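Local coordinates for probable glutamine-binding lipoprotein GlnH (GLNBP) (Mycobacterium tuberculosis, PDB 6H20) that binds amino acids as a probably aspartate-specific extracellular solute-binding lipoprotein and probably regulates protein kinase G activity in the control of glutamate metabolism, at residues G60-F64 with A214-E219; F77-I81 with V137-A141; V156-G161 with I179-V184; K162-V166 with R201-S207. All coordinates share one frame; numbering follows the deposited sequence.

Interaction 1: G60-F64 with A214-E219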
loop_
_atom_site.group_PDB
_atom_site.type_symbol
_atom_site.label_atom_id
_atom_site.label_comp_id
_atom_site.label_asym_id
_atom_site.label_seq_id
_atom_site.Cartn_x
_atom_site.Cartn_y
_atom_site.Cartn_z
ATOM N N GLY A 60 7.369 -4.402 -6.862
ATOM C CA GLY A 60 7.666 -5.348 -5.800
ATOM C C GLY A 60 6.487 -5.937 -5.050
ATOM O O GLY A 60 6.701 -6.684 -4.083
ATOM N N SER A 61 5.250 -5.660 -5.471
ATOM C CA SER A 61 4.055 -6.072 -4.733
ATOM C C SER A 61 3.128 -6.849 -5.667
ATOM O O SER A 61 2.250 -6.268 -6.317
ATOM C CB SER A 61 3.352 -4.859 -4.094
ATOM O OG SER A 61 4.175 -4.257 -3.092
ATOM N N ASN A 62 3.310 -8.169 -5.718
ATOM C CA ASN A 62 2.398 -9.005 -6.488
ATOM C C ASN A 62 0.962 -8.728 -6.057
ATOM O O ASN A 62 0.683 -8.511 -4.875
ATOM C CB ASN A 62 2.707 -10.480 -6.247
ATOM C CG ASN A 62 1.936 -11.381 -7.192
ATOM O OD1 ASN A 62 1.700 -11.023 -8.358
ATOM N ND2 ASN A 62 1.518 -12.537 -6.698
ATOM N N LEU A 63 0.055 -8.737 -7.034
ATOM C CA LEU A 63 -1.370 -8.430 -6.958
ATOM C C LEU A 63 -1.666 -6.941 -6.931
ATOM O O LEU A 63 -2.827 -6.566 -7.110
ATOM C CB LEU A 63 -2.112 -9.095 -5.783
ATOM C CG LEU A 63 -1.930 -10.613 -5.711
ATOM C CD1 LEU A 63 -2.765 -11.125 -4.538
ATOM C CD2 LEU A 63 -2.327 -11.276 -7.029
ATOM N N PHE A 64 -0.672 -6.077 -6.710
ATOM C CA PHE A 64 -0.881 -4.645 -6.531
ATOM C C PHE A 64 -0.139 -3.798 -7.545
ATOM O O PHE A 64 -0.757 -2.962 -8.208
ATOM C CB PHE A 64 -0.529 -4.242 -5.088
ATOM C CG PHE A 64 -1.594 -4.640 -4.121
ATOM C CD1 PHE A 64 -2.677 -3.803 -3.893
ATOM C CD2 PHE A 64 -1.580 -5.890 -3.533
ATOM C CE1 PHE A 64 -3.694 -4.182 -3.062
ATOM C CE2 PHE A 64 -2.606 -6.296 -2.697
ATOM C CZ PHE A 64 -3.673 -5.422 -2.456
ATOM N N ALA A 214 -0.809 -12.004 0.914
ATOM C CA ALA A 214 -1.526 -12.886 -0.004
ATOM C C ALA A 214 -0.865 -12.923 -1.377
ATOM O O ALA A 214 -0.832 -13.975 -2.031
ATOM C CB ALA A 214 -2.989 -12.451 -0.116
ATOM N N GLY A 215 -0.318 -11.791 -1.826
ATOM C CA GLY A 215 0.432 -11.789 -3.069
ATOM C C GLY A 215 1.669 -12.664 -2.990
ATOM O O GLY A 215 2.039 -13.333 -3.963
ATOM N N LEU A 216 2.327 -12.668 -1.827
ATOM C CA LEU A 216 3.481 -13.547 -1.640
ATOM C C LEU A 216 3.063 -15.015 -1.614
ATOM O O LEU A 216 3.767 -15.876 -2.168
ATOM C CB LEU A 216 4.239 -13.157 -0.368
ATOM C CG LEU A 216 4.738 -11.709 -0.339
ATOM C CD1 LEU A 216 5.568 -11.510 0.912
ATOM C CD2 LEU A 216 5.535 -11.377 -1.595
ATOM N N VAL A 217 1.927 -15.326 -0.979
ATOM C CA VAL A 217 1.419 -16.703 -0.974
ATOM C C VAL A 217 1.132 -17.177 -2.389
ATOM O O VAL A 217 1.367 -18.341 -2.729
ATOM C CB VAL A 217 0.167 -16.823 -0.086
ATOM C CG1 VAL A 217 -0.509 -18.192 -0.276
ATOM C CG2 VAL A 217 0.529 -16.612 1.365
ATOM N N GLU A 218 0.590 -16.296 -3.231
ATOM C CA GLU A 218 0.295 -16.699 -4.603
ATOM C C GLU A 218 1.555 -17.106 -5.345
ATOM O O GLU A 218 1.507 -17.987 -6.211
ATOM C CB GLU A 218 -0.425 -15.577 -5.352
ATOM C CG GLU A 218 -1.790 -15.242 -4.795
ATOM C CD GLU A 218 -2.922 -15.680 -5.701
ATOM O OE1 GLU A 218 -2.743 -16.666 -6.444
ATOM O OE2 GLU A 218 -3.993 -15.036 -5.671
ATOM N N GLU A 219 2.691 -16.506 -4.999
ATOM C CA GLU A 219 3.956 -16.887 -5.614
ATOM C C GLU A 219 4.571 -18.114 -4.966
ATOM O O GLU A 219 5.366 -18.805 -5.612
ATOM C CB GLU A 219 4.936 -15.715 -5.546
ATOM C CG GLU A 219 4.503 -14.546 -6.424
ATOM C CD GLU A 219 5.343 -13.293 -6.246
ATOM O OE1 GLU A 219 5.816 -12.754 -7.269
ATOM O OE2 GLU A 219 5.511 -12.830 -5.100
#
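The side-chain amide of N62 reaches the helix at G215, where ND2 donates to the carbonyl O of G215 over 2.9 Å with an N-H...O angle of 176°. The acceptor lies in the amide plane, so the bond runs straight off the N-H even though it meets the carbonyl well off its axis. CG anti to the backbone N (chi1 -171°) carries the amide out to the helix. Its flat face is stacked by the E219 carboxylate, the two planes 24° apart, with E219 CG 3.6 Å from N62 ND2. Next along the loop, L63 CD1 rests 3.6 Å from G215 CA. Having no side chain, G215 allows the backbones to approach to 4.8 Å between the CA atoms of N62 and G215. Behind this shell, a turn bond from F64 N to S61 O (3.0 Å) shapes the loop, and backbone bonding of L63 with F77 ties it to the next helix. The loop after strand 53-57 thus meets helix 210-219 across about 150 residues of sequence, consistent with the two lobes of a solute-binding protein touching beside the cleft that holds the bound asparagine.

Interaction 2: F77-I81 with V137-A141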
loop_
_atom_site.group_PDB
_atom_site.type_symbol
_atom_site.label_atom_id
_atom_site.label_comp_id
_atom_site.label_asym_id
_atom_site.label_seq_id
_atom_site.Cartn_x
_atom_site.Cartn_y
_atom_site.Cartn_z
ATOM N N PHE A 77 -3.804 -4.445 -8.662
ATOM C CA PHE A 77 -4.927 -3.675 -8.107
ATOM C C PHE A 77 -4.613 -2.183 -8.046
ATOM O O PHE A 77 -5.452 -1.350 -8.414
ATOM C CB PHE A 77 -5.264 -4.215 -6.713
ATOM C CG PHE A 77 -6.506 -3.623 -6.095
ATOM C CD1 PHE A 77 -6.415 -2.520 -5.273
ATOM C CD2 PHE A 77 -7.748 -4.203 -6.312
ATOM C CE1 PHE A 77 -7.548 -1.981 -4.683
ATOM C CE2 PHE A 77 -8.894 -3.661 -5.726
ATOM C CZ PHE A 77 -8.771 -2.544 -4.909
ATOM N N ASP A 78 -3.415 -1.821 -7.562
ATOM C CA ASP A 78 -3.054 -0.407 -7.456
ATOM C C ASP A 78 -2.904 0.237 -8.833
ATOM O O ASP A 78 -3.309 1.393 -9.030
ATOM C CB ASP A 78 -1.763 -0.240 -6.655
ATOM C CG ASP A 78 -1.984 -0.241 -5.151
ATOM O OD1 ASP A 78 -3.122 0.003 -4.689
ATOM O OD2 ASP A 78 -0.979 -0.431 -4.435
ATOM N N VAL A 79 -2.320 -0.487 -9.793
ATOM C CA VAL A 79 -2.241 0.011 -11.165
ATOM C C VAL A 79 -3.636 0.314 -11.699
ATOM O O VAL A 79 -3.869 1.356 -12.335
ATOM C CB VAL A 79 -1.514 -1.026 -12.041
ATOM C CG1 VAL A 79 -1.524 -0.582 -13.490
ATOM C CG2 VAL A 79 -0.101 -1.222 -11.531
ATOM N N ASP A 80 -4.584 -0.584 -11.435
ATOM C CA ASP A 80 -5.939 -0.412 -11.947
ATOM C C ASP A 80 -6.655 0.740 -11.258
ATOM O O ASP A 80 -7.391 1.484 -11.917
ATOM C CB ASP A 80 -6.711 -1.729 -11.835
ATOM C CG ASP A 80 -6.274 -2.749 -12.876
ATOM O OD1 ASP A 80 -5.581 -2.377 -13.851
ATOM O OD2 ASP A 80 -6.626 -3.936 -12.708
ATOM N N ILE A 81 -6.442 0.912 -9.946
ATOM C CA ILE A 81 -6.995 2.074 -9.240
ATOM C C ILE A 81 -6.487 3.361 -9.878
ATOM O O ILE A 81 -7.264 4.277 -10.190
ATOM C CB ILE A 81 -6.658 2.016 -7.736
ATOM C CG1 ILE A 81 -7.413 0.878 -7.044
ATOM C CG2 ILE A 81 -6.970 3.366 -7.088
ATOM C CD1 ILE A 81 -8.929 1.094 -6.929
ATOM N N VAL A 137 -10.363 6.224 1.817
ATOM C CA VAL A 137 -9.811 4.869 1.840
ATOM C C VAL A 137 -10.333 4.074 0.652
ATOM O O VAL A 137 -11.548 3.992 0.431
ATOM C CB VAL A 137 -10.194 4.179 3.159
ATOM C CG1 VAL A 137 -9.725 2.713 3.170
ATOM C CG2 VAL A 137 -9.655 4.951 4.350
ATOM N N TYR A 138 -9.419 3.444 -0.103
ATOM C CA TYR A 138 -9.837 2.606 -1.222
ATOM C C TYR A 138 -9.682 1.107 -0.980
ATOM O O TYR A 138 -10.196 0.307 -1.774
ATOM C CB TYR A 138 -9.140 3.025 -2.536
ATOM C CG TYR A 138 -7.664 2.697 -2.639
ATOM C CD1 TYR A 138 -7.234 1.455 -3.091
ATOM C CD2 TYR A 138 -6.704 3.651 -2.310
ATOM C CE1 TYR A 138 -5.882 1.173 -3.196
ATOM C CE2 TYR A 138 -5.342 3.375 -2.416
ATOM C CZ TYR A 138 -4.948 2.120 -2.851
ATOM O OH TYR A 138 -3.608 1.849 -2.950
ATOM N N LEU A 139 -9.026 0.707 0.104
ATOM C CA LEU A 139 -8.935 -0.698 0.475
ATOM C C LEU A 139 -8.454 -0.717 1.911
ATOM O O LEU A 139 -7.584 0.075 2.270
ATOM C CB LEU A 139 -7.913 -1.420 -0.415
ATOM C CG LEU A 139 -7.827 -2.940 -0.242
ATOM C CD1 LEU A 139 -9.108 -3.594 -0.709
ATOM C CD2 LEU A 139 -6.642 -3.482 -1.036
ATOM N N ASP A 140 -9.025 -1.597 2.733
ATOM C CA ASP A 140 -8.659 -1.672 4.146
ATOM C C ASP A 140 -8.024 -3.025 4.431
ATOM O O ASP A 140 -8.709 -4.055 4.402
ATOM C CB ASP A 140 -9.873 -1.447 5.045
ATOM C CG ASP A 140 -9.490 -1.326 6.500
ATOM O OD1 ASP A 140 -8.473 -0.657 6.789
ATOM O OD2 ASP A 140 -10.206 -1.895 7.359
ATOM N N ALA A 141 -6.731 -3.024 4.713
ATOM C CA ALA A 141 -5.987 -4.246 4.995
ATOM C C ALA A 141 -5.612 -4.290 6.476
ATOM O O ALA A 141 -5.888 -3.367 7.246
ATOM C CB ALA A 141 -4.751 -4.328 4.094
#
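F77 and Y138 meet edge to edge: F77 CE1 lies 3.8 Å from Y138 CD1, each close to the plane of the other ring, and the two side chains run antiparallel past one another. The contact joins the first turn of helix 77-90 to the start of strand 139-148, a long strand that, by the usual topology of family 3 solute-binding proteins, probably leads from one lobe to the other. Around the ring pair the apolar group is completed from both segments. L139 CD2 comes to 4.0 Å from F77 CE1, and I81 CG1 to 4.0 Å from Y138 CD1, while I81 CG2 sits over one face of the tyrosine. F77 is also touched by L266 and W270 of helix 262-270, and L139 by W263, so helix 262-270 adds a third element to the cluster.

The tyrosine CG stands between its backbone N and carbonyl carbon (chi1 72°), which directs the ring to the helix and brings its hydroxyl to D78. There the apolar group gives way to a polar edge. The two D78 oxygens divide the work: OD2 accepts from the backbone N of T121, a residue of the asparagine pocket, while OD1 faces the tyrosine. D78 is thus a second-shell residue behind T121, and Y138 backs it from one layer further out. The carboxylate and phenol planes are 72° apart, and Y138 OH donates over 2.6 Å to D78 OD1 from above the carboxylate plane, 40° out of it.

Interaction 3: V156-G161 with I179-V184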
loop_
_atom_site.group_PDB
_atom_site.type_symbol
_atom_site.label_atom_id
_atom_site.label_comp_id
_atom_site.label_asym_id
_atom_site.label_seq_id
_atom_site.Cartn_x
_atom_site.Cartn_y
_atom_site.Cartn_z
ATOM N N VAL A 156 1.811 -13.405 17.598
ATOM C CA VAL A 156 2.802 -12.333 17.608
ATOM C C VAL A 156 3.974 -12.673 18.520
ATOM O O VAL A 156 5.135 -12.406 18.182
ATOM C CB VAL A 156 2.135 -11.005 17.995
ATOM C CG1 VAL A 156 3.173 -9.897 18.105
ATOM C CG2 VAL A 156 1.100 -10.654 16.963
ATOM N N SER A 157 3.696 -13.268 19.687
ATOM C CA SER A 157 4.774 -13.535 20.634
ATOM C C SER A 157 5.777 -14.545 20.089
ATOM O O SER A 157 6.932 -14.551 20.526
ATOM C CB SER A 157 4.213 -13.982 21.992
ATOM O OG SER A 157 3.487 -15.196 21.877
ATOM N N ASP A 158 5.374 -15.367 19.118
ATOM C CA ASP A 158 6.295 -16.312 18.488
ATOM C C ASP A 158 7.384 -15.611 17.684
ATOM O O ASP A 158 8.403 -16.235 17.362
ATOM C CB ASP A 158 5.519 -17.245 17.556
ATOM C CG ASP A 158 4.592 -18.189 18.307
ATOM O OD1 ASP A 158 4.869 -18.494 19.491
ATOM O OD2 ASP A 158 3.590 -18.637 17.714
ATOM N N LEU A 159 7.183 -14.341 17.332
ATOM C CA LEU A 159 8.169 -13.592 16.572
ATOM C C LEU A 159 9.367 -13.170 17.411
ATOM O O LEU A 159 10.431 -12.896 16.844
ATOM C CB LEU A 159 7.511 -12.354 15.958
ATOM C CG LEU A 159 6.371 -12.687 14.986
ATOM C CD1 LEU A 159 5.847 -11.400 14.347
ATOM C CD2 LEU A 159 6.833 -13.687 13.925
ATOM N N SER A 160 9.214 -13.107 18.735
ATOM C CA SER A 160 10.309 -12.690 19.605
ATOM C C SER A 160 11.523 -13.591 19.401
ATOM O O SER A 160 11.415 -14.821 19.424
ATOM C CB SER A 160 9.861 -12.752 21.065
ATOM O OG SER A 160 8.829 -11.814 21.335
ATOM N N GLY A 161 12.676 -12.967 19.181
ATOM C CA GLY A 161 13.905 -13.696 18.947
ATOM C C GLY A 161 14.037 -14.346 17.588
ATOM O O GLY A 161 15.093 -14.918 17.303
ATOM N N ILE A 179 7.193 -5.142 19.385
ATOM C CA ILE A 179 7.144 -6.482 19.952
ATOM C C ILE A 179 8.203 -6.621 21.035
ATOM O O ILE A 179 9.362 -6.221 20.854
ATOM C CB ILE A 179 7.302 -7.535 18.846
ATOM C CG1 ILE A 179 6.101 -7.474 17.908
ATOM C CG2 ILE A 179 7.419 -8.924 19.440
ATOM C CD1 ILE A 179 6.293 -8.290 16.627
ATOM N N ALA A 180 7.807 -7.206 22.166
ATOM C CA ALA A 180 8.679 -7.363 23.325
ATOM C C ALA A 180 8.608 -8.813 23.785
ATOM O O ALA A 180 7.500 -9.322 24.052
ATOM C CB ALA A 180 8.237 -6.423 24.448
ATOM N N PRO A 181 9.739 -9.535 23.872
ATOM C CA PRO A 181 11.074 -9.126 23.420
ATOM C C PRO A 181 11.124 -9.015 21.897
ATOM O O PRO A 181 10.310 -9.643 21.217
ATOM C CB PRO A 181 11.985 -10.269 23.897
ATOM C CG PRO A 181 11.175 -11.059 24.867
ATOM C CD PRO A 181 9.748 -10.864 24.503
ATOM N N PRO A 182 12.058 -8.221 21.373
ATOM C CA PRO A 182 12.037 -7.921 19.945
ATOM C C PRO A 182 12.360 -9.147 19.112
ATOM O O PRO A 182 13.105 -10.043 19.550
ATOM C CB PRO A 182 13.132 -6.848 19.795
ATOM C CG PRO A 182 13.195 -6.203 21.155
ATOM C CD PRO A 182 13.014 -7.367 22.095
ATOM N N PRO A 183 11.828 -9.228 17.899
ATOM C CA PRO A 183 12.412 -10.113 16.895
ATOM C C PRO A 183 13.785 -9.593 16.510
ATOM O O PRO A 183 14.172 -8.465 16.831
ATOM C CB PRO A 183 11.455 -9.980 15.704
ATOM C CG PRO A 183 10.319 -9.130 16.170
ATOM C CD PRO A 183 10.806 -8.344 17.324
ATOM N N VAL A 184 14.528 -10.437 15.805
ATOM C CA VAL A 184 15.645 -9.961 14.998
ATOM C C VAL A 184 15.038 -9.355 13.740
ATOM O O VAL A 184 14.384 -10.055 12.961
ATOM C CB VAL A 184 16.590 -11.117 14.645
ATOM C CG1 VAL A 184 17.629 -10.653 13.638
ATOM C CG2 VAL A 184 17.241 -11.674 15.904
HETATM O O HOH W 1 6.624 -11.803 23.026
#
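The backbones close to 4.3 Å between the CA atoms of S160 and P183, and G161 N donates to P182 O at 3.0 Å with an N-H...O angle of 164°, G161 itself having a positive phi of 74°, a conformation that favours glycine. Next to that bond the S160 hydroxyl does double duty. Its OG gives its proton to P181 O over a short 2.6 Å and accepts one from a water, which also donates to A180 O, so the hydroxyl and the water together tie down two successive carbonyls around the cis peptide that precedes P181. The apolar half of the contact centres on I179. Its CG1 meets V156 CG1 at 3.8 Å and its CD1 meets L159 CD1 at 3.9 Å, both pairs crossing at a slant. I179 CG1 lies beside the backbone N (chi1 -66°), and the chain then extends so that CD1 reaches both partners. P183 packs against L159, with P183 CB 3.3 Å from L159 O. Both loops run directly into neighbouring parallel strands, 163-167 and 184-188, which helix 171-176 links in sequence. The contact therefore joins the loop entering a beta-alpha-beta crossover to the helix-to-strand connection within it.

Interaction 4: K162-V166 with R201-S207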
loop_
_atom_site.group_PDB
_atom_site.type_symbol
_atom_site.label_atom_id
_atom_site.label_comp_id
_atom_site.label_asym_id
_atom_site.label_seq_id
_atom_site.Cartn_x
_atom_site.Cartn_y
_atom_site.Cartn_z
ATOM N N LYS A 162 13.014 -14.284 16.740
ATOM C CA LYS A 162 13.069 -14.861 15.403
ATOM C C LYS A 162 13.351 -13.772 14.371
ATOM O O LYS A 162 13.179 -12.577 14.630
ATOM C CB LYS A 162 11.755 -15.581 15.073
ATOM C CG LYS A 162 11.390 -16.673 16.082
ATOM C CD LYS A 162 12.048 -17.996 15.751
ATOM C CE LYS A 162 11.463 -19.134 16.595
ATOM N NZ LYS A 162 9.999 -18.944 16.857
ATOM N N ARG A 163 13.802 -14.198 13.193
ATOM C CA ARG A 163 14.189 -13.270 12.131
ATOM C C ARG A 163 12.942 -12.893 11.336
ATOM O O ARG A 163 12.363 -13.729 10.643
ATOM C CB ARG A 163 15.252 -13.897 11.228
ATOM C CG ARG A 163 16.582 -14.160 11.926
ATOM C CD ARG A 163 17.437 -15.123 11.118
ATOM N NE ARG A 163 16.729 -16.366 10.847
ATOM C CZ ARG A 163 17.120 -17.275 9.957
ATOM N NH1 ARG A 163 18.224 -17.074 9.244
ATOM N NH2 ARG A 163 16.407 -18.381 9.780
ATOM N N VAL A 164 12.535 -11.630 11.426
ATOM C CA VAL A 164 11.316 -11.141 10.790
ATOM C C VAL A 164 11.696 -10.069 9.783
ATOM O O VAL A 164 12.384 -9.102 10.133
ATOM C CB VAL A 164 10.347 -10.575 11.841
ATOM C CG1 VAL A 164 9.103 -10.020 11.180
ATOM C CG2 VAL A 164 9.991 -11.649 12.859
ATOM N N CYS A 165 11.227 -10.228 8.548
ATOM C CA CYS A 165 11.543 -9.312 7.458
ATOM C C CYS A 165 10.461 -8.254 7.289
ATOM O O CYS A 165 9.260 -8.564 7.295
ATOM C CB CYS A 165 11.689 -10.102 6.158
ATOM S SG CYS A 165 12.311 -9.133 4.750
ATOM N N VAL A 166 10.906 -7.004 7.090
ATOM C CA VAL A 166 10.029 -5.877 6.774
ATOM C C VAL A 166 10.728 -4.994 5.754
ATOM O O VAL A 166 11.956 -4.882 5.742
ATOM C CB VAL A 166 9.645 -5.026 8.007
ATOM C CG1 VAL A 166 8.688 -5.796 8.907
ATOM C CG2 VAL A 166 10.893 -4.586 8.740
ATOM N N ARG A 201 15.643 -19.306 3.255
ATOM C CA ARG A 201 15.766 -19.586 4.690
ATOM C C ARG A 201 16.740 -18.635 5.388
ATOM O O ARG A 201 17.432 -19.020 6.334
ATOM C CB ARG A 201 16.114 -21.057 4.955
ATOM C CG ARG A 201 15.210 -22.019 4.208
ATOM C CD ARG A 201 15.279 -23.419 4.788
ATOM N NE ARG A 201 13.982 -24.091 4.735
ATOM C CZ ARG A 201 13.645 -25.000 3.824
ATOM N NH1 ARG A 201 14.511 -25.351 2.884
ATOM N NH2 ARG A 201 12.442 -25.560 3.855
ATOM N N GLU A 202 16.785 -17.382 4.934
ATOM C CA GLU A 202 17.585 -16.344 5.566
ATOM C C GLU A 202 16.804 -15.574 6.615
ATOM O O GLU A 202 17.386 -14.732 7.313
ATOM C CB GLU A 202 18.114 -15.382 4.504
ATOM C CG GLU A 202 19.029 -16.077 3.521
ATOM C CD GLU A 202 19.406 -15.212 2.346
ATOM O OE1 GLU A 202 18.696 -14.225 2.068
ATOM O OE2 GLU A 202 20.418 -15.533 1.687
ATOM N N ILE A 203 15.504 -15.852 6.732
ATOM C CA ILE A 203 14.622 -15.263 7.730
ATOM C C ILE A 203 13.619 -16.340 8.135
ATOM O O ILE A 203 13.553 -17.416 7.538
ATOM C CB ILE A 203 13.868 -14.028 7.182
ATOM C CG1 ILE A 203 13.104 -14.434 5.921
ATOM C CG2 ILE A 203 14.833 -12.872 6.905
ATOM C CD1 ILE A 203 12.134 -13.375 5.416
ATOM N N ASP A 204 12.801 -16.029 9.138
ATOM C CA ASP A 204 11.813 -16.979 9.635
ATOM C C ASP A 204 10.373 -16.599 9.324
ATOM O O ASP A 204 9.515 -17.489 9.228
ATOM C CB ASP A 204 11.973 -17.143 11.148
ATOM C CG ASP A 204 13.367 -17.581 11.518
ATOM O OD1 ASP A 204 13.784 -18.656 11.032
ATOM O OD2 ASP A 204 14.052 -16.839 12.254
ATOM N N ALA A 205 10.090 -15.312 9.145
ATOM C CA ALA A 205 8.732 -14.876 8.864
ATOM C C ALA A 205 8.775 -13.494 8.232
ATOM O O ALA A 205 9.781 -12.780 8.308
ATOM C CB ALA A 205 7.887 -14.840 10.142
ATOM N N VAL A 206 7.662 -13.128 7.601
ATOM C CA VAL A 206 7.449 -11.785 7.072
ATOM C C VAL A 206 6.212 -11.224 7.756
ATOM O O VAL A 206 5.248 -11.956 7.984
ATOM C CB VAL A 206 7.233 -11.837 5.548
ATOM C CG1 VAL A 206 7.135 -10.423 4.966
ATOM C CG2 VAL A 206 8.365 -12.591 4.894
ATOM N N SER A 207 6.214 -9.932 8.081
ATOM C CA SER A 207 5.013 -9.341 8.662
ATOM C C SER A 207 4.673 -8.044 7.948
ATOM O O SER A 207 5.461 -7.091 7.977
ATOM C CB SER A 207 5.152 -9.098 10.167
ATOM O OG SER A 207 3.934 -8.577 10.694
HETATM O O HOH W 2 16.195 -21.254 8.600
#
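Main-chain bonds pair R163 and C165 with D204 and strand 205-207, a parallel strand pairing of the alpha/beta lobe with bridges V164 to A205 and C165 to V206. The R163 carbonyl is gripped twice: D204 N approaches R163 O at 2.8 Å and A205 N approaches it at 3.1 Å. C165 N then donates to A205 O at 2.9 Å, and a weak bond from S207 N to C165 O follows. The short strand axes pass 4.7 Å apart with their directions 40° apart, so the pairing is markedly twisted.

The ionic part belongs to R163 and D204. A bend at chi3 (-56°) brings the arginine side-on to the carboxylate: NE reaches D204 OD2 at 3.1 Å and NH2 reaches D204 OD1 at 2.9 Å. Both oxygens stay near the guanidinium plane, yet both are met from above the carboxylate plane, the two groups being 53° apart. OD2 also accepts from R163 N through its anti lone pair, so one carboxylate holds backbone and side chain of the same arginine. One guanidinium face lies over the E202-I203 peptide, and a water accepts from NH2 at its edge.

Apolar contact is tight where C165 CB and I203 CD1 are only 3.4 Å apart; V206 CG2 also flanks C165.

V206 touches W191 of the ligand pocket. On the far side, strand 163-167 bonds to strand 184-188. R201 closes helix 191-199 with a Schellman motif; that helix covers I203 and V206 and supplies C194, disulfide-bonded to C165, while helix 171-176 packs on V166 and S207.

Interactions 1 and 2 adjoin, their centres 14 Å apart, through L63 O and F77 N (2.8 Å) and through F64 CE1 against L139 CD2 (3.6 Å). Interactions 3 and 4 are 11 Å apart between centres: the loops of 3 continue directly into strands 163-167 and 184-188, which are paired by V184 N to K162 O (2.8 Å). Strand 139-148 of interaction 2 neighbours strand 205-207 of interaction 4, although the centres are 26 Å apart. The bound asparagine is about 7 Å from the D78 side chain, about 9 Å from that of V166 and about 12 Å from G215, so interactions 2, 4 and 1 lie at increasing distances from the pocket, outside its first shell, while interaction 3 lies peripherally.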